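Local coordinates for lipoprotein, putative (Bacillus anthracis, PDB 4O4A) that is of unknown function but is a putative lipoprotein with a domain of an uncharacterised family, and possibly binds lipid, at residues D41-Y46 with K152-L157; D29-I34 with P55-F60. All blocks are in the same frame, centred on the assembly; numbering follows the deposited sequence.

Contact 1 (D41-Y46 with K152-L157); sequences DLIVVY and KKMRDL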
# COMPACT_ATOMS: atom_id res chain seq x y z
N ASP B 41 5.42 1.63 -19.15
CA ASP B 41 6.82 1.73 -19.49
C ASP B 41 7.20 0.90 -20.68
O ASP B 41 6.68 -0.18 -20.85
CB ASP B 41 7.65 1.29 -18.30
CG ASP B 41 7.37 2.11 -17.07
OD1 ASP B 41 7.47 3.35 -17.15
OD2 ASP B 41 7.05 1.52 -16.01
N LEU B 42 8.10 1.44 -21.50
CA LEU B 42 8.58 0.77 -22.69
C LEU B 42 10.10 0.74 -22.68
O LEU B 42 10.76 1.72 -22.29
CB LEU B 42 8.12 1.49 -23.95
CG LEU B 42 6.63 1.52 -24.19
CD1 LEU B 42 6.30 2.47 -25.33
CD2 LEU B 42 6.10 0.14 -24.49
N ILE B 43 10.66 -0.38 -23.10
CA ILE B 43 12.09 -0.52 -23.14
C ILE B 43 12.54 -1.14 -24.45
O ILE B 43 11.97 -2.13 -24.92
CB ILE B 43 12.60 -1.37 -21.98
CG1 ILE B 43 12.16 -0.78 -20.64
CG2 ILE B 43 14.11 -1.48 -22.05
CD1 ILE B 43 12.61 -1.55 -19.41
N VAL B 44 13.57 -0.54 -25.03
CA VAL B 44 14.17 -1.05 -26.25
C VAL B 44 15.61 -1.31 -25.91
O VAL B 44 16.28 -0.44 -25.34
CB VAL B 44 14.14 -0.03 -27.39
CG1 VAL B 44 14.75 -0.65 -28.64
CG2 VAL B 44 12.72 0.40 -27.67
N VAL B 45 16.10 -2.50 -26.20
CA VAL B 45 17.50 -2.82 -25.91
C VAL B 45 18.17 -3.19 -27.21
O VAL B 45 17.69 -4.05 -27.95
CB VAL B 45 17.64 -3.97 -24.92
CG1 VAL B 45 19.12 -4.22 -24.63
CG2 VAL B 45 16.90 -3.64 -23.63
N TYR B 46 19.29 -2.54 -27.48
CA TYR B 46 20.02 -2.75 -28.71
C TYR B 46 21.27 -3.61 -28.53
O TYR B 46 21.67 -3.95 -27.41
CB TYR B 46 20.45 -1.40 -29.28
CG TYR B 46 19.30 -0.51 -29.73
CD1 TYR B 46 18.59 0.24 -28.81
CD2 TYR B 46 18.95 -0.42 -31.07
CE1 TYR B 46 17.54 1.05 -29.22
CE2 TYR B 46 17.91 0.38 -31.49
CZ TYR B 46 17.21 1.11 -30.55
OH TYR B 46 16.19 1.93 -30.97
N LYS B 152 12.59 -2.00 -12.34
CA LYS B 152 12.36 -3.41 -12.19
C LYS B 152 12.16 -4.06 -13.55
O LYS B 152 12.70 -5.13 -13.82
CB LYS B 152 11.14 -3.71 -11.31
CG LYS B 152 11.03 -5.20 -11.03
CD LYS B 152 9.79 -5.56 -10.22
CE LYS B 152 9.88 -6.98 -9.69
NZ LYS B 152 10.18 -7.99 -10.74
N LYS B 153 11.37 -3.42 -14.40
CA LYS B 153 11.13 -3.96 -15.74
C LYS B 153 12.46 -4.21 -16.45
O LYS B 153 12.63 -5.24 -17.09
CB LYS B 153 10.24 -3.02 -16.56
CG LYS B 153 10.00 -3.49 -17.98
CD LYS B 153 9.11 -2.55 -18.80
CE LYS B 153 7.63 -2.87 -18.72
NZ LYS B 153 7.34 -4.14 -19.41
N MSE B 154 13.39 -3.27 -16.30
CA MSE B 154 14.71 -3.36 -16.92
C MSE B 154 15.52 -4.45 -16.28
O MSE B 154 16.17 -5.26 -16.96
CB MSE B 154 15.42 -2.01 -16.74
CG MSE B 154 16.87 -2.01 -17.23
SE MSE B 154 16.99 -2.43 -19.16
CE MSE B 154 17.03 -0.62 -19.84
N ARG B 155 15.50 -4.48 -14.97
CA ARG B 155 16.22 -5.47 -14.22
C ARG B 155 15.82 -6.85 -14.72
O ARG B 155 16.67 -7.66 -15.03
CB ARG B 155 15.87 -5.34 -12.74
CG ARG B 155 16.79 -6.10 -11.84
CD ARG B 155 16.47 -5.89 -10.34
NE ARG B 155 16.14 -4.52 -10.06
CZ ARG B 155 15.01 -4.08 -9.50
NH1 ARG B 155 14.07 -4.90 -9.04
NH2 ARG B 155 14.87 -2.78 -9.33
N ASP B 156 14.51 -7.09 -14.83
CA ASP B 156 13.99 -8.38 -15.28
C ASP B 156 14.30 -8.64 -16.74
O ASP B 156 14.60 -9.77 -17.11
CB ASP B 156 12.48 -8.47 -15.05
CG ASP B 156 12.10 -8.39 -13.57
OD1 ASP B 156 12.94 -8.71 -12.70
OD2 ASP B 156 10.94 -8.02 -13.27
N LEU B 157 14.24 -7.61 -17.56
CA LEU B 157 14.49 -7.77 -18.99
C LEU B 157 15.93 -8.17 -19.25
O LEU B 157 16.19 -9.01 -20.11
CB LEU B 157 14.18 -6.49 -19.75
CG LEU B 157 14.48 -6.51 -21.25
CD1 LEU B 157 13.76 -7.65 -21.95
CD2 LEU B 157 14.14 -5.19 -21.90
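The flat carboxylate of D41 is turned to R140, a salt bridge outside these segments, and beside it K153 meets the D41 backbone O and CB: K153 CE lies 3.6 Å from D41 O. The guanidinium of R155, on the helix side away from the strand, has K152 CA over one face, offset toward the rim, while NH2 forms a salt bridge with E147.

The centre belongs to I43, which packs both branches against the helix side chains. With CG1 beside its backbone N (chi1 -57°), CD1 lies beside the K153 stem, 3.6 Å from K153 CG, the two side chains running in opposite directions, and also reaches M154 N. The other branch, CG2, sits against selenomethionine M154 (CE at 3.8 Å). It also touches L157 CD2 at 3.7 Å, where the two side chains lie alongside, pointing opposite ways. Farther along, V45 and L157 meet tip to tip, V45 CG2 being 3.6 Å from L157 CD2. The axes of strand 41-45 and helix 152-157 come within 9.5 Å of each other, at an angle of 36°.

The K153 chain bends at chi3 (-90°), carrying NZ off to the backbone oxygen of D68. Chemically the join therefore rests on aliphatic contact between strand and helix, while the polar ends of D41 and K153 find partners elsewhere.

Contact 2 (D29-I34 with P55-F60); sequences DTIYLI and PKEEEF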
# COMPACT_ATOMS: atom_id res chain seq x y z
N ASP B 29 14.57 8.79 -37.77
CA ASP B 29 13.85 7.83 -38.57
C ASP B 29 13.49 6.54 -37.87
O ASP B 29 13.97 5.47 -38.26
CB ASP B 29 14.70 7.49 -39.78
CG ASP B 29 15.05 8.68 -40.60
OD1 ASP B 29 14.26 9.65 -40.60
OD2 ASP B 29 16.10 8.64 -41.27
N THR B 30 12.69 6.61 -36.81
CA THR B 30 12.25 5.40 -36.14
C THR B 30 10.73 5.37 -35.97
O THR B 30 10.11 6.37 -35.64
CB THR B 30 12.91 5.23 -34.77
OG1 THR B 30 14.32 5.22 -34.95
CG2 THR B 30 12.47 3.91 -34.12
N ILE B 31 10.15 4.20 -36.21
CA ILE B 31 8.74 3.96 -36.06
C ILE B 31 8.57 3.00 -34.90
O ILE B 31 9.21 1.95 -34.87
CB ILE B 31 8.15 3.30 -37.31
CG1 ILE B 31 8.07 4.30 -38.44
CG2 ILE B 31 6.75 2.77 -37.02
CD1 ILE B 31 7.60 3.71 -39.75
N TYR B 32 7.74 3.37 -33.93
CA TYR B 32 7.50 2.52 -32.78
C TYR B 32 6.10 1.95 -32.88
O TYR B 32 5.14 2.70 -33.00
CB TYR B 32 7.64 3.31 -31.48
CG TYR B 32 9.03 3.84 -31.25
CD1 TYR B 32 9.98 3.08 -30.57
CD2 TYR B 32 9.42 5.09 -31.73
CE1 TYR B 32 11.26 3.57 -30.36
CE2 TYR B 32 10.70 5.58 -31.53
CZ TYR B 32 11.61 4.82 -30.84
OH TYR B 32 12.87 5.31 -30.64
N LEU B 33 5.99 0.63 -32.82
CA LEU B 33 4.70 -0.04 -32.86
C LEU B 33 4.40 -0.60 -31.49
O LEU B 33 5.10 -1.48 -30.99
CB LEU B 33 4.73 -1.17 -33.87
CG LEU B 33 5.16 -0.73 -35.27
CD1 LEU B 33 5.17 -1.92 -36.21
CD2 LEU B 33 4.26 0.36 -35.81
N ILE B 34 3.36 -0.06 -30.86
CA ILE B 34 2.96 -0.48 -29.54
C ILE B 34 1.65 -1.29 -29.60
O ILE B 34 0.71 -0.90 -30.28
CB ILE B 34 2.67 0.74 -28.61
CG1 ILE B 34 3.92 1.58 -28.36
CG2 ILE B 34 2.17 0.26 -27.26
CD1 ILE B 34 4.28 2.52 -29.47
N PRO B 55 13.58 -4.15 -38.74
CA PRO B 55 13.16 -4.10 -40.13
C PRO B 55 13.14 -2.65 -40.61
O PRO B 55 13.11 -1.74 -39.78
CB PRO B 55 11.72 -4.63 -40.10
CG PRO B 55 11.57 -5.32 -38.80
CD PRO B 55 12.51 -4.67 -37.86
N LYS B 56 13.20 -2.45 -41.91
CA LYS B 56 13.16 -1.11 -42.47
C LYS B 56 11.99 -0.90 -43.39
O LYS B 56 11.72 -1.74 -44.23
CB LYS B 56 14.44 -0.75 -43.21
CG LYS B 56 15.52 -0.38 -42.22
CD LYS B 56 16.74 0.21 -42.89
CE LYS B 56 17.73 0.68 -41.83
NZ LYS B 56 18.89 1.42 -42.40
N GLU B 57 11.32 0.22 -43.22
CA GLU B 57 10.21 0.61 -44.07
C GLU B 57 10.55 1.97 -44.59
O GLU B 57 10.53 2.94 -43.84
CB GLU B 57 8.92 0.68 -43.31
CG GLU B 57 8.43 -0.66 -42.83
CD GLU B 57 7.10 -0.55 -42.12
OE1 GLU B 57 6.52 0.57 -42.12
OE2 GLU B 57 6.65 -1.58 -41.57
N GLU B 58 10.88 2.03 -45.86
CA GLU B 58 11.32 3.26 -46.46
C GLU B 58 12.65 3.66 -45.77
O GLU B 58 13.63 2.93 -45.81
CB GLU B 58 10.23 4.35 -46.39
CG GLU B 58 8.98 3.99 -47.21
CD GLU B 58 7.89 5.07 -47.33
OE1 GLU B 58 7.69 5.54 -48.47
OE2 GLU B 58 7.24 5.46 -46.32
N GLU B 59 12.66 4.80 -45.11
CA GLU B 59 13.86 5.30 -44.47
C GLU B 59 13.82 5.09 -42.95
O GLU B 59 14.78 5.40 -42.25
CB GLU B 59 13.98 6.78 -44.79
CG GLU B 59 12.73 7.58 -44.40
CD GLU B 59 12.71 8.96 -45.03
OE1 GLU B 59 13.76 9.38 -45.56
OE2 GLU B 59 11.64 9.62 -45.00
N PHE B 60 12.71 4.54 -42.44
CA PHE B 60 12.52 4.33 -41.01
C PHE B 60 12.88 2.94 -40.51
O PHE B 60 12.70 1.97 -41.23
CB PHE B 60 11.07 4.55 -40.67
CG PHE B 60 10.62 5.96 -40.83
CD1 PHE B 60 10.32 6.47 -42.07
CD2 PHE B 60 10.44 6.76 -39.71
CE1 PHE B 60 9.88 7.78 -42.21
CE2 PHE B 60 10.00 8.06 -39.84
CZ PHE B 60 9.72 8.57 -41.10
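I31 and F60 make the apolar part of this contact, their side chains crossing at about a right angle. I31 CG1 approaches the rim atom F60 CD2 to 3.6 Å, and I31 CD1 lies 3.7 Å from F60 CB. The placement follows from I31 chi1 (-73°), which sets CG1 opposite the carbonyl carbon and extends that branch to F60. The ring receives the strand obliquely, its CD2 also meeting the backbone of D29 and T30.

A backbone oxygen supplies the weaker polar contact. F60 CA points a C-H at D29 O across 3.3 Å, with an angle of 137° at the hydrogen.

Acidic groups form a third class. D29 OD2 and E59 OE1 are 4.9 Å apart, like charges that probably repel mildly. The other carboxylate oxygen, D29 OD1, is hydrogen-bonded to T27 OG1. E57, extended beyond CG, brings OE1 near the CD1 methyl of I31, while its OE2 is paired with R96 in a salt bridge.

The shape of the second segment comes from its own backbone bonds. E57 and F60 bond each other in both directions, N to O, around a type II' turn whose first corner, E58, has positive phi. This is a two-residue beta hairpin, joining strand 56-57 to the antiparallel strand 60-64.

In the five-stranded mixed sheet, strand 30-35 runs between 60-64 and 86-90, parallel to both. On one flank the turn leads into strand 60-64, which pairs with 30-35 through backbone bonds running from D29-S61 and I31-S61 to I31-V63. On the other flank T30 and Y32 bond L86, while F60 touches L86 and I31 touches Y88.

How the contacts relate
Contacts 1 and 2 have centres 20 Å apart, on opposite sides of the chain's centre, and each belongs to a different mixed sheet. Along the chain their segments alternate: 29-34, 41-46, 55-60, then 152-157 far downstream. They also meet in space, where L42 CD1 packs 4.0 Å from I34 CG1, on the strand face turned away from the helix. Contact 1 lays the late helix 149-166 on the four-stranded sheet, whereas contact 2 sets the start of strand 30-35 against the turn between 56-57, outermost in its sheet within this chain, and 60-64. The fold thus joins two sheets through consecutive strands, 30-35, 40-45 and 56-57, with the late helix on one of them.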